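Local coordinates for peroxisomal membrane protein LPX1 (Saccharomyces cerevisiae, PDB 2Y6U), which has acyl esterase, lipase and phospholipase A activity in yeast peroxisomes, at residues A[40-45]-A[83-88]; A[50-55]-A[134-139]; A[111-116]-A[270-275]. One frame throughout, in Å; residues are numbered along the deposited sequence. Where two conformers were deposited one is given.

Contact 1 of 3, residues A[40-45]-A[83-88]; sequences SAERQR and NYAIDK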
ATOM      1  N   SER A  40       9.582  18.387  17.965  1.00 40.50           N
ATOM      2  CA  SER A  40       9.317  19.445  18.930  1.00 45.61           C
ATOM      3  C   SER A  40      10.154  19.172  20.134  1.00 49.34           C
ATOM      4  O   SER A  40      10.414  18.022  20.529  1.00 50.75           O
ATOM      5  CB  SER A  40       7.839  19.539  19.282  1.00 44.74           C
ATOM      6  OG  SER A  40       7.617  19.904  20.603  1.00 53.85           O
ATOM      7  N   ALA A  41      10.648  20.285  20.646  1.00 55.42           N
ATOM      8  CA  ALA A  41      11.427  20.382  21.859  1.00 59.68           C
ATOM      9  C   ALA A  41      10.461  20.870  23.006  1.00 63.36           C
ATOM     10  O   ALA A  41      10.911  21.160  24.101  1.00 65.46           O
ATOM     11  CB  ALA A  41      12.538  21.414  21.612  1.00 61.13           C
ATOM     12  N   GLU A  42       9.159  21.022  22.692  1.00 64.37           N
ATOM     13  CA  GLU A  42       8.097  21.545  23.610  0.50 67.01           C
ATOM     14  C   GLU A  42       7.337  20.431  24.370  1.00 68.86           C
ATOM     15  O   GLU A  42       6.296  20.712  25.036  1.00 70.93           O
ATOM     16  CB  GLU A  42       7.070  22.420  22.807  0.50 66.00           C
ATOM     17  CG  GLU A  42       5.960  23.214  23.632  0.50 68.42           C
ATOM     18  CD  GLU A  42       4.486  22.741  23.353  0.50 67.28           C
ATOM     19  OE1 GLU A  42       4.315  21.724  22.659  0.50 60.26           O
ATOM     20  OE2 GLU A  42       3.518  23.378  23.841  0.50 65.75           O
ATOM     21  N   ARG A  43       7.822  19.173  24.316  1.00 69.53           N
ATOM     22  CA  ARG A  43       7.064  18.021  24.850  1.00 72.12           C
ATOM     23  C   ARG A  43       6.855  18.030  26.367  1.00 76.97           C
ATOM     24  O   ARG A  43       5.958  17.381  26.898  1.00 78.65           O
ATOM     25  CB  ARG A  43       7.680  16.701  24.399  1.00 71.23           C
ATOM     26  CG  ARG A  43       7.465  16.402  22.900  1.00 68.38           C
ATOM     27  CD  ARG A  43       8.205  15.109  22.526  1.00 66.08           C
ATOM     28  NE  ARG A  43       7.911  14.547  21.196  1.00 63.97           N
ATOM     29  CZ  ARG A  43       8.450  13.395  20.764  1.00 63.57           C
ATOM     30  NH1 ARG A  43       9.278  12.708  21.587  1.00 67.32           N
ATOM     31  NH2 ARG A  43       8.169  12.897  19.552  1.00 55.59           N
ATOM     32  N   GLN A  44       7.660  18.789  27.080  1.00 80.19           N
ATOM     33  CA  GLN A  44       7.429  18.943  28.507  1.00 84.76           C
ATOM     34  C   GLN A  44       6.283  19.955  28.829  1.00 86.78           C
ATOM     35  O   GLN A  44       5.683  19.896  29.913  1.00 89.30           O
ATOM     36  CB  GLN A  44       8.764  19.197  29.244  1.00 86.88           C
ATOM     37  CG  GLN A  44       9.620  20.461  28.902  1.00 86.60           C
ATOM     38  CD  GLN A  44       9.538  21.004  27.470  1.00 83.97           C
ATOM     39  OE1 GLN A  44       9.824  20.294  26.455  1.00 77.19           O
ATOM     40  NE2 GLN A  44       9.175  22.298  27.378  1.00 81.85           N
ATOM     41  N   ARG A  45       5.956  20.844  27.880  1.00 86.16           N
ATOM     42  CA  ARG A  45       4.748  21.708  27.972  1.00 88.10           C
ATOM     43  C   ARG A  45       3.420  20.993  27.609  1.00 87.90           C
ATOM     44  O   ARG A  45       2.336  21.540  27.894  1.00 89.14           O
ATOM     45  CB  ARG A  45       4.856  22.948  27.064  1.00 86.88           C
ATOM     46  CG  ARG A  45       5.842  24.040  27.484  1.00 89.94           C
ATOM     47  CD  ARG A  45       5.923  25.124  26.395  1.00 90.97           C
ATOM     48  NE  ARG A  45       6.234  26.466  26.913  1.00 96.15           N
ATOM     49  CZ  ARG A  45       6.781  27.462  26.198  1.00 96.95           C
ATOM     50  NH1 ARG A  45       7.115  27.311  24.908  1.00 93.97           N
ATOM     51  NH2 ARG A  45       7.020  28.630  26.787  1.00 98.88           N
ATOM     52  N   ASN A  83      -5.603  22.902  22.766  1.00 73.01           N
ATOM     53  CA  ASN A  83      -4.727  21.880  23.337  1.00 69.87           C
ATOM     54  C   ASN A  83      -4.081  20.909  22.315  1.00 63.32           C
ATOM     55  O   ASN A  83      -4.258  19.687  22.361  1.00 61.52           O
ATOM     56  CB  ASN A  83      -5.439  21.115  24.435  1.00 73.56           C
ATOM     57  CG  ASN A  83      -4.522  20.801  25.555  1.00 77.01           C
ATOM     58  OD1 ASN A  83      -3.293  20.873  25.383  1.00 77.71           O
ATOM     59  ND2 ASN A  83      -5.081  20.500  26.725  1.00 83.85           N
ATOM     60  N   TYR A  84      -3.343  21.517  21.411  1.00 57.22           N
ATOM     61  CA  TYR A  84      -2.581  20.788  20.405  1.00 52.49           C
ATOM     62  C   TYR A  84      -1.206  21.477  20.289  1.00 48.82           C
ATOM     63  O   TYR A  84      -1.032  22.635  20.741  1.00 47.32           O
ATOM     64  CB  TYR A  84      -3.338  20.798  19.069  1.00 50.15           C
ATOM     65  CG  TYR A  84      -3.586  22.170  18.398  1.00 53.74           C
ATOM     66  CD1 TYR A  84      -2.602  22.789  17.639  1.00 55.46           C
ATOM     67  CD2 TYR A  84      -4.830  22.803  18.480  1.00 60.66           C
ATOM     68  CE1 TYR A  84      -2.820  24.008  17.004  1.00 58.52           C
ATOM     69  CE2 TYR A  84      -5.056  24.028  17.847  1.00 63.91           C
ATOM     70  CZ  TYR A  84      -4.044  24.618  17.089  1.00 62.76           C
ATOM     71  OH  TYR A  84      -4.253  25.847  16.451  1.00 68.62           O
ATOM     72  N   ALA A  85      -0.277  20.761  19.701  1.00 44.00           N
ATOM     73  CA  ALA A  85       1.027  21.258  19.319  1.00 42.11           C
ATOM     74  C   ALA A  85       1.638  20.338  18.288  1.00 39.20           C
ATOM     75  O   ALA A  85       1.443  19.125  18.317  1.00 37.52           O
ATOM     76  CB  ALA A  85       1.999  21.368  20.598  1.00 44.20           C
ATOM     77  N   ILE A  86       2.413  20.927  17.395  1.00 38.19           N
ATOM     78  CA  ILE A  86       3.193  20.182  16.440  1.00 36.03           C
ATOM     79  C   ILE A  86       4.220  19.330  17.134  1.00 38.07           C
ATOM     80  O   ILE A  86       5.013  19.809  17.988  1.00 40.09           O
ATOM     81  CB  ILE A  86       3.921  21.069  15.394  1.00 35.41           C
ATOM     82  CG1 ILE A  86       2.903  21.767  14.500  1.00 36.54           C
ATOM     83  CG2 ILE A  86       4.823  20.208  14.467  1.00 32.71           C
ATOM     84  CD1 ILE A  86       3.590  22.841  13.647  1.00 40.95           C
ATOM     85  N   ASP A  87       4.193  18.040  16.858  1.00 34.85           N
ATOM     86  CA  ASP A  87       5.171  17.178  17.462  1.00 37.71           C
ATOM     87  C   ASP A  87       6.265  16.863  16.470  1.00 34.44           C
ATOM     88  O   ASP A  87       7.409  16.961  16.812  1.00 37.58           O
ATOM     89  CB  ASP A  87       4.489  15.935  17.987  1.00 39.18           C
ATOM     90  CG  ASP A  87       5.359  15.138  18.943  1.00 43.75           C
ATOM     91  OD1 ASP A  87       5.792  15.702  20.003  1.00 48.15           O
ATOM     92  OD2 ASP A  87       5.628  13.958  18.586  1.00 39.65           O
ATOM     93  N   LYS A  88       5.931  16.339  15.289  1.00 33.97           N
ATOM     94  CA  LYS A  88       6.882  16.015  14.231  1.00 31.59           C
ATOM     95  C   LYS A  88       6.522  16.660  12.902  1.00 30.60           C
ATOM     96  O   LYS A  88       5.366  16.700  12.530  1.00 28.58           O
ATOM     97  CB  LYS A  88       6.957  14.524  13.975  1.00 32.45           C
ATOM     98  CG  LYS A  88       7.474  13.688  15.154  1.00 38.82           C
ATOM     99  CD  LYS A  88       8.060  12.332  14.616  1.00 43.25           C
ATOM    100  CE  LYS A  88       8.732  11.450  15.646  1.00 46.96           C
ATOM    101  NZ  LYS A  88       9.397  10.311  14.846  1.00 35.20           N
TER
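R43 sends its CG anti to its own carbonyl carbon (chi1 -71°) and stays extended as far as NE, while D87 turns its CG anti to the backbone N (chi1 -165°); the two side chains meet crossing at about a right angle. The guanidinium grips the carboxylate side-on with two nitrogens. R43 NE reaches D87 OD1 at 2.7 Å in a fairly straight bond, and R43 NH2 reaches D87 OD2 at 2.9 Å, more bent and tilted out of the guanidinium plane. Both carboxylate oxygens are met on their syn sides, and the two flat groups lie only 12° from coplanar. R46, in the same loop, makes a second salt bridge to OD1, so that oxygen serves two arginines. Next to the ion pair, S40 N donates to D87 O at 2.8 Å, continuing the pairing of strand 35-40 with its antiparallel neighbour 84-92, and S40 CB comes within 3.1 Å of I86 O. S40 OG accepts from E42 N at 2.8 Å in an ST turn. K88 CE lies at the guanidinium edge, 4.2 Å from R43 NH2, while K88 NZ pairs with E128. An alanine in place of R43 removes both the NE and NH2 bonds, and would probably leave the D87 carboxylate held by R46 at OD1 and freer to turn. The buried D87 carboxylate therefore sits among positive charges from the loop, which would be expected to stabilise its ionised form and to tether the loop to the sheet.

Contact 2 of 3, residues A[50-55]-A[134-139]; sequences ATRLNL and SHPALN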
ATOM      1  N   ALA A  50      -3.115  16.583  25.354  1.00 68.98           N
ATOM      2  CA  ALA A  50      -2.728  17.435  24.237  1.00 63.51           C
ATOM      3  C   ALA A  50      -2.567  16.581  22.978  1.00 57.75           C
ATOM      4  O   ALA A  50      -1.869  15.572  22.958  1.00 55.64           O
ATOM      5  CB  ALA A  50      -1.480  18.185  24.537  1.00 63.43           C
ATOM      6  N   THR A  51      -3.220  17.001  21.911  1.00 54.66           N
ATOM      7  CA  THR A  51      -3.071  16.313  20.615  1.00 48.51           C
ATOM      8  C   THR A  51      -1.742  16.646  20.030  1.00 45.54           C
ATOM      9  O   THR A  51      -1.345  17.810  19.921  1.00 45.91           O
ATOM     10  CB  THR A  51      -4.187  16.743  19.664  1.00 48.85           C
ATOM     11  OG1 THR A  51      -5.427  16.505  20.290  1.00 49.49           O
ATOM     12  CG2 THR A  51      -4.187  15.987  18.386  1.00 43.66           C
ATOM     13  N   ARG A  52      -1.033  15.623  19.597  1.00 43.43           N
ATOM     14  CA  ARG A  52       0.134  15.805  18.846  1.00 42.26           C
ATOM     15  C   ARG A  52      -0.264  16.006  17.357  1.00 40.41           C
ATOM     16  O   ARG A  52      -0.943  15.163  16.785  1.00 41.74           O
ATOM     17  CB  ARG A  52       0.980  14.536  18.886  1.00 43.51           C
ATOM     18  CG  ARG A  52       2.011  14.377  19.990  1.00 52.07           C
ATOM     19  CD  ARG A  52       1.416  13.821  21.182  1.00 60.11           C
ATOM     20  NE  ARG A  52       2.176  12.701  21.764  1.00 67.83           N
ATOM     21  CZ  ARG A  52       1.983  12.224  23.008  1.00 71.85           C
ATOM     22  NH1 ARG A  52       1.078  12.779  23.832  1.00 75.18           N
ATOM     23  NH2 ARG A  52       2.706  11.178  23.433  1.00 73.85           N
ATOM     24  N   LEU A  53       0.257  17.051  16.727  1.00 37.30           N
ATOM     25  CA  LEU A  53       0.061  17.233  15.287  0.70 34.14           C
ATOM     26  C   LEU A  53       1.330  16.856  14.595  1.00 31.64           C
ATOM     27  O   LEU A  53       2.428  17.305  14.943  1.00 31.05           O
ATOM     28  CB  LEU A  53      -0.311  18.663  14.885  0.70 34.85           C
ATOM     29  CG  LEU A  53      -1.633  19.232  15.396  0.70 38.81           C
ATOM     30  CD1 LEU A  53      -1.682  20.722  15.120  0.70 35.27           C
ATOM     31  CD2 LEU A  53      -2.826  18.554  14.739  0.70 44.29           C
ATOM     32  N   ASN A  54       1.188  15.992  13.607  1.00 28.02           N
ATOM     33  CA  ASN A  54       2.300  15.606  12.780  1.00 27.24           C
ATOM     34  C   ASN A  54       2.013  16.069  11.337  1.00 27.54           C
ATOM     35  O   ASN A  54       0.908  15.860  10.843  1.00 28.13           O
ATOM     36  CB  ASN A  54       2.477  14.066  12.778  1.00 27.57           C
ATOM     37  CG  ASN A  54       2.746  13.517  14.156  1.00 31.20           C
ATOM     38  OD1 ASN A  54       3.633  14.045  14.816  1.00 29.51           O
ATOM     39  ND2 ASN A  54       1.937  12.577  14.646  1.00 28.46           N
ATOM     40  N   LEU A  55       2.992  16.657  10.716  1.00 23.13           N
ATOM     41  CA  LEU A  55       2.881  17.189   9.389  1.00 24.37           C
ATOM     42  C   LEU A  55       3.854  16.589   8.456  1.00 25.47           C
ATOM     43  O   LEU A  55       5.028  16.477   8.785  1.00 26.64           O
ATOM     44  CB  LEU A  55       3.097  18.708   9.430  1.00 27.04           C
ATOM     45  CG  LEU A  55       1.993  19.618   9.872  1.00 32.46           C
ATOM     46  CD1 LEU A  55       1.208  19.263  11.019  1.00 34.31           C
ATOM     47  CD2 LEU A  55       2.551  21.130  10.049  1.00 33.23           C
ATOM     48  N   SER A 134       3.657   8.830  19.767  1.00 66.56           N
ATOM     49  CA  SER A 134       2.895   9.775  18.887  1.00 64.87           C
ATOM     50  C   SER A 134       1.365   9.966  19.270  1.00 66.97           C
ATOM     51  O   SER A 134       0.765  10.955  18.850  1.00 69.19           O
ATOM     52  CB  SER A 134       3.073   9.417  17.362  1.00 63.23           C
ATOM     53  OG  SER A 134       4.271   9.944  16.680  1.00 59.29           O
ATOM     54  N   HIS A 135       0.770   9.085  20.096  1.00 67.93           N
ATOM     55  CA  HIS A 135      -0.665   9.123  20.484  1.00 68.51           C
ATOM     56  C   HIS A 135      -1.025  10.103  21.656  1.00 67.77           C
ATOM     57  O   HIS A 135      -0.321  10.124  22.670  1.00 71.30           O
ATOM     58  CB  HIS A 135      -1.096   7.684  20.892  1.00 72.10           C
ATOM     59  CG  HIS A 135      -2.565   7.536  21.184  1.00 75.54           C
ATOM     60  ND1 HIS A 135      -3.514   7.433  20.184  1.00 77.15           N
ATOM     61  CD2 HIS A 135      -3.246   7.472  22.358  1.00 83.84           C
ATOM     62  CE1 HIS A 135      -4.717   7.334  20.729  1.00 82.37           C
ATOM     63  NE2 HIS A 135      -4.583   7.347  22.049  1.00 85.78           N
ATOM     64  N   PRO A 136      -2.139  10.854  21.560  1.00 63.66           N
ATOM     65  CA  PRO A 136      -3.142  10.971  20.499  1.00 60.57           C
ATOM     66  C   PRO A 136      -2.680  11.933  19.423  1.00 54.85           C
ATOM     67  O   PRO A 136      -2.313  13.067  19.755  1.00 53.20           O
ATOM     68  CB  PRO A 136      -4.330  11.607  21.202  1.00 62.72           C
ATOM     69  CG  PRO A 136      -3.750  12.396  22.291  1.00 66.28           C
ATOM     70  CD  PRO A 136      -2.427  11.778  22.664  1.00 66.79           C
ATOM     71  N   ALA A 137      -2.749  11.501  18.166  1.00 49.66           N
ATOM     72  CA  ALA A 137      -2.081  12.204  17.110  1.00 45.87           C
ATOM     73  C   ALA A 137      -3.135  12.591  16.070  1.00 43.58           C
ATOM     74  O   ALA A 137      -4.189  11.926  15.940  1.00 42.72           O
ATOM     75  CB  ALA A 137      -1.070  11.305  16.496  1.00 45.01           C
ATOM     76  N   LEU A 138      -2.854  13.670  15.374  1.00 32.62           N
ATOM     77  CA  LEU A 138      -3.537  13.984  14.145  1.00 32.74           C
ATOM     78  C   LEU A 138      -2.460  14.286  13.103  1.00 28.49           C
ATOM     79  O   LEU A 138      -1.540  15.006  13.361  1.00 29.60           O
ATOM     80  CB  LEU A 138      -4.431  15.206  14.290  1.00 35.25           C
ATOM     81  CG  LEU A 138      -5.713  14.992  15.155  1.00 40.85           C
ATOM     82  CD1 LEU A 138      -6.502  16.316  15.415  1.00 42.10           C
ATOM     83  CD2 LEU A 138      -6.722  13.871  14.569  1.00 38.44           C
ATOM     84  N   ASN A 139      -2.620  13.656  11.949  1.00 26.59           N
ATOM     85  CA  ASN A 139      -1.602  13.716  10.959  1.00 24.81           C
ATOM     86  C   ASN A 139      -2.122  14.438   9.756  1.00 22.99           C
ATOM     87  O   ASN A 139      -3.232  14.126   9.279  1.00 23.98           O
ATOM     88  CB  ASN A 139      -1.264  12.300  10.567  1.00 23.11           C
ATOM     89  CG  ASN A 139      -0.694  11.435  11.743  1.00 26.64           C
ATOM     90  OD1 ASN A 139       0.051  11.923  12.589  1.00 28.25           O
ATOM     91  ND2 ASN A 139      -1.194  10.178  11.849  1.00 28.58           N
TER
HETATM   92  O   HOH W   1       4.550  12.482  16.723  1.00 43.98           O
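R52 and L138 lie near the beginnings of two parallel neighbouring strands, 51-58 and 137-144, in the central sheet of the alpha/beta hydrolase fold. The tight part is formed by the backbone hydrogen bonds of the parallel pair. R52 N donates to P136 O, L138 N returns a bond to R52 O at 2.8 Å, and N54 N donates to L138 O with an N-H...O angle of 170°. On the face carrying L53 and L138, the methyl CG2 of T51 packs against L138 CG at 3.7 Å, and helix 330-347 covers L53. On the other face, N54 and N139 lie side by side and point the same way. Their amide planes are 26° apart, and N54 ND2 reaches N139 OD1 at 2.9 Å, the donor's amide plane holding the acceptor.

The approach to the strand, with its cis peptide before P136, is looser and more open, R52 and H135 both being partly exposed. R52, bent at chi2 and chi3, lays its guanidinium over the carbonyl of H135, whose O stands 3.0 Å above the centre of the group. This is face contact, too poorly angled for NH1 or NH2 to bond it; NH2 has a weak bond to D133 O instead. H135 itself packs on A27 of the second subunit. One water bridges the two segments: it accepts from S134 OG and donates to N54 OD1, at 2.6 Å from each oxygen. Close by, S134 O is buried under the aliphatic part of R52, 3.6 Å from CB, without a polar partner.

Contact 3 of 3, residues A[111-116]-A[270-275]; sequences NFNWID and QTFAPF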
ATOM      1  N   ASN A 111      11.574   5.234 -15.527  1.00 30.95           N
ATOM      2  CA  ASN A 111      10.158   5.151 -15.172  1.00 31.30           C
ATOM      3  C   ASN A 111       9.966   5.669 -13.716  1.00 30.50           C
ATOM      4  O   ASN A 111      10.067   4.878 -12.808  1.00 32.55           O
ATOM      5  CB  ASN A 111       9.702   3.691 -15.396  1.00 30.72           C
ATOM      6  CG  ASN A 111       8.118   3.423 -15.124  1.00 35.26           C
ATOM      7  OD1 ASN A 111       7.448   4.333 -14.820  1.00 34.44           O
ATOM      8  ND2 ASN A 111       7.624   2.200 -15.409  1.00 33.70           N
ATOM      9  N   PHE A 112       9.639   6.943 -13.512  1.00 27.26           N
ATOM     10  CA  PHE A 112       9.297   7.387 -12.192  1.00 25.60           C
ATOM     11  C   PHE A 112       7.763   7.467 -12.037  1.00 24.09           C
ATOM     12  O   PHE A 112       7.070   8.313 -12.659  1.00 27.37           O
ATOM     13  CB  PHE A 112       9.959   8.730 -11.889  1.00 27.27           C
ATOM     14  CG  PHE A 112       9.569   9.287 -10.590  1.00 26.70           C
ATOM     15  CD1 PHE A 112       9.820   8.597  -9.421  1.00 30.81           C
ATOM     16  CD2 PHE A 112       8.857  10.453 -10.524  1.00 30.46           C
ATOM     17  CE1 PHE A 112       9.386   9.093  -8.204  1.00 31.91           C
ATOM     18  CE2 PHE A 112       8.528  10.995  -9.300  1.00 29.58           C
ATOM     19  CZ  PHE A 112       8.727  10.353  -8.190  1.00 28.84           C
ATOM     20  N   ASN A 113       7.224   6.510 -11.274  1.00 24.15           N
ATOM     21  CA  ASN A 113       5.790   6.310 -11.175  1.00 21.89           C
ATOM     22  C   ASN A 113       5.400   7.015  -9.843  1.00 21.55           C
ATOM     23  O   ASN A 113       5.885   6.665  -8.737  1.00 22.72           O
ATOM     24  CB  ASN A 113       5.506   4.787 -11.145  1.00 20.98           C
ATOM     25  CG  ASN A 113       4.051   4.471 -10.905  1.00 25.32           C
ATOM     26  OD1 ASN A 113       3.505   4.923  -9.860  1.00 25.13           O
ATOM     27  ND2 ASN A 113       3.437   3.651 -11.756  1.00 22.62           N
ATOM     28  N   TRP A 114       4.520   7.998  -9.892  1.00 20.12           N
ATOM     29  CA  TRP A 114       4.306   8.837  -8.705  1.00 20.75           C
ATOM     30  C   TRP A 114       3.633   8.017  -7.603  1.00 20.34           C
ATOM     31  O   TRP A 114       3.748   8.408  -6.421  1.00 22.24           O
ATOM     32  CB  TRP A 114       3.434  10.040  -9.038  1.00 22.46           C
ATOM     33  CG  TRP A 114       4.026  11.037  -9.951  1.00 21.86           C
ATOM     34  CD1 TRP A 114       5.273  10.995 -10.546  1.00 24.88           C
ATOM     35  CD2 TRP A 114       3.449  12.248 -10.319  1.00 23.50           C
ATOM     36  NE1 TRP A 114       5.437  12.077 -11.367  1.00 25.44           N
ATOM     37  CE2 TRP A 114       4.387  12.919 -11.182  1.00 25.47           C
ATOM     38  CE3 TRP A 114       2.223  12.865 -10.052  1.00 23.46           C
ATOM     39  CZ2 TRP A 114       4.107  14.134 -11.757  1.00 26.80           C
ATOM     40  CZ3 TRP A 114       1.984  14.096 -10.529  1.00 28.23           C
ATOM     41  CH2 TRP A 114       2.902  14.722 -11.471  1.00 29.71           C
ATOM     42  N   ILE A 115       2.935   6.926  -7.971  1.00 21.20           N
ATOM     43  CA  ILE A 115       2.304   6.034  -6.989  1.00 20.81           C
ATOM     44  C   ILE A 115       3.384   5.267  -6.183  1.00 21.55           C
ATOM     45  O   ILE A 115       3.262   5.086  -4.969  1.00 20.85           O
ATOM     46  CB  ILE A 115       1.268   5.145  -7.549  1.00 20.79           C
ATOM     47  CG1 ILE A 115       0.142   5.946  -8.269  1.00 22.34           C
ATOM     48  CG2 ILE A 115       0.623   4.268  -6.374  1.00 19.61           C
ATOM     49  CD1 ILE A 115      -0.827   5.120  -9.055  1.00 24.37           C
ATOM     50  N   ASP A 116       4.424   4.816  -6.854  1.00 21.34           N
ATOM     51  CA  ASP A 116       5.642   4.264  -6.161  1.00 21.57           C
ATOM     52  C   ASP A 116       6.160   5.319  -5.160  1.00 20.92           C
ATOM     53  O   ASP A 116       6.497   4.993  -4.014  1.00 20.79           O
ATOM     54  CB  ASP A 116       6.756   3.942  -7.124  1.00 22.69           C
ATOM     55  CG  ASP A 116       6.453   2.787  -8.056  1.00 25.59           C
ATOM     56  OD1 ASP A 116       5.371   2.148  -8.019  1.00 26.94           O
ATOM     57  OD2 ASP A 116       7.338   2.544  -8.975  1.00 24.63           O
ATOM     58  N   GLN A 270       0.478   9.117 -17.967  1.00 30.55           N
ATOM     59  CA  GLN A 270      -0.561   8.237 -18.358  1.00 33.33           C
ATOM     60  C   GLN A 270      -0.461   6.841 -17.772  1.00 32.69           C
ATOM     61  O   GLN A 270      -1.437   6.061 -17.785  1.00 31.09           O
ATOM     62  CB  GLN A 270      -0.636   8.129 -19.880  1.00 38.24           C
ATOM     63  CG  GLN A 270      -0.780   9.517 -20.490  1.00 40.63           C
ATOM     64  CD  GLN A 270       0.561  10.302 -20.717  1.00 47.93           C
ATOM     65  OE1 GLN A 270       1.718   9.940 -20.233  1.00 42.43           O
ATOM     66  NE2 GLN A 270       0.397  11.423 -21.472  1.00 49.15           N
ATOM     67  N   THR A 271       0.696   6.500 -17.228  1.00 32.55           N
ATOM     68  CA  THR A 271       0.866   5.103 -16.799  1.00 31.69           C
ATOM     69  C   THR A 271       0.410   4.971 -15.309  1.00 29.76           C
ATOM     70  O   THR A 271       0.387   3.836 -14.780  1.00 34.23           O
ATOM     71  CB  THR A 271       2.364   4.662 -16.847  1.00 31.16           C
ATOM     72  OG1 THR A 271       3.078   5.481 -15.898  1.00 27.90           O
ATOM     73  CG2 THR A 271       2.977   4.835 -18.271  1.00 33.46           C
ATOM     74  N   PHE A 272       0.078   6.031 -14.610  1.00 27.09           N
ATOM     75  CA  PHE A 272      -0.379   5.925 -13.247  1.00 25.54           C
ATOM     76  C   PHE A 272      -1.525   6.860 -12.862  1.00 26.44           C
ATOM     77  O   PHE A 272      -2.173   6.679 -11.834  1.00 26.55           O
ATOM     78  CB  PHE A 272       0.866   6.118 -12.263  1.00 24.80           C
ATOM     79  CG  PHE A 272       1.605   7.397 -12.443  1.00 23.86           C
ATOM     80  CD1 PHE A 272       1.070   8.544 -11.959  1.00 22.06           C
ATOM     81  CD2 PHE A 272       2.828   7.464 -13.144  1.00 24.02           C
ATOM     82  CE1 PHE A 272       1.645   9.748 -12.168  1.00 24.77           C
ATOM     83  CE2 PHE A 272       3.456   8.666 -13.302  1.00 23.54           C
ATOM     84  CZ  PHE A 272       2.864   9.824 -12.800  1.00 24.48           C
ATOM     85  N   ALA A 273      -1.785   7.923 -13.632  1.00 25.18           N
ATOM     86  CA  ALA A 273      -2.812   8.836 -13.251  1.00 25.39           C
ATOM     87  C   ALA A 273      -4.237   8.112 -13.269  1.00 23.92           C
ATOM     88  O   ALA A 273      -5.001   8.452 -12.431  1.00 25.80           O
ATOM     89  CB  ALA A 273      -2.853  10.154 -14.175  1.00 26.21           C
ATOM     90  N   PRO A 274      -4.546   7.220 -14.197  1.00 23.69           N
ATOM     91  CA  PRO A 274      -5.914   6.672 -14.217  1.00 25.59           C
ATOM     92  C   PRO A 274      -6.286   5.980 -12.908  1.00 24.80           C
ATOM     93  O   PRO A 274      -7.406   6.103 -12.442  1.00 23.28           O
ATOM     94  CB  PRO A 274      -5.867   5.686 -15.364  1.00 26.46           C
ATOM     95  CG  PRO A 274      -4.975   6.477 -16.414  1.00 30.70           C
ATOM     96  CD  PRO A 274      -3.877   6.847 -15.470  1.00 27.92           C
ATOM     97  N   PHE A 275      -5.315   5.309 -12.332  1.00 22.32           N
ATOM     98  CA  PHE A 275      -5.524   4.607 -11.047  1.00 23.45           C
ATOM     99  C   PHE A 275      -5.924   5.581  -9.932  1.00 22.17           C
ATOM    100  O   PHE A 275      -6.893   5.388  -9.222  1.00 23.83           O
ATOM    101  CB  PHE A 275      -4.267   3.858 -10.652  1.00 23.18           C
ATOM    102  CG  PHE A 275      -4.418   3.164  -9.279  1.00 23.00           C
ATOM    103  CD1 PHE A 275      -5.047   1.955  -9.184  1.00 26.98           C
ATOM    104  CD2 PHE A 275      -4.071   3.805  -8.151  1.00 24.28           C
ATOM    105  CE1 PHE A 275      -5.200   1.333  -7.920  1.00 27.25           C
ATOM    106  CE2 PHE A 275      -4.198   3.179  -6.909  1.00 26.62           C
ATOM    107  CZ  PHE A 275      -4.756   1.959  -6.814  1.00 24.41           C
TER
HETATM  108  O   HOH W   2       4.767   3.692 -14.391  1.00 30.68           O
HETATM  109  O   HOH W   3       0.737   2.573 -12.131  1.00 39.59           O
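N113 and F272 face each other with CA atoms 6.5 Å apart, each at an N-cap position, of helices 114-125 and 273-279 respectively. N113 caps its own helix: OD1 accepts from D116 N at 3.1 Å, the donor standing above the carbonyl plane, and more weakly from I115 N. F272 holds CG between its backbone N and carbonyl carbon (chi1 57°), the crowded position, and its ring lies over the start of helix 114-125. W114 N stands 3.6 Å above the centre of that ring. F272 CZ lies over one face of the indole, toward its rim, 3.3 Å from W114 CG, the five-membered ring of W114 and the F272 ring inclined obliquely at 34°. F149 of helix 146-157 meets both rings, and the W114 side chain lies near, without touching, what is probably the nucleophile elbow. I115 CD1 reaches between F272 CB and F275 CD2, the latter at 3.6 Å, and the F275 ring then meets F282 of the second subunit edge-to-face.

The polar link is made by water. One molecule accepts from N113 ND2 and donates to N111 OD1 and T271 OG1, itself paired with N268 O; another joins ND2 to T271 O. With direct hydrogen bonds between the segments absent, packing carries the contact, while N113 divides its amide, oxygen to its own helix and nitrogen to the bridging waters.

Overall arrangement
From the N terminus, contact 1 opens first, at 40-45, and contact 2 opens at 50-55 before contact 1 closes at 83-88, so these two loops cross. They also meet in space: strand 51-58 lies between strands 84-92 and 137-144, with the L53 backbone hydrogen-bonded to A85 and D87, and the two centres are 9 Å apart. Contact 3 opens at 111-116, before contact 2 closes at 134-139, and itself closes only at 270-275, a second crossing; contacts 1 and 3 simply follow in series. Contacts 1 and 2 tie the loop after strand 35-40 and neighbouring strands of the sheet, whereas contact 3, about 30 Å from contact 2 between centres, joins two helix starts on the opposite side of the chain's centre.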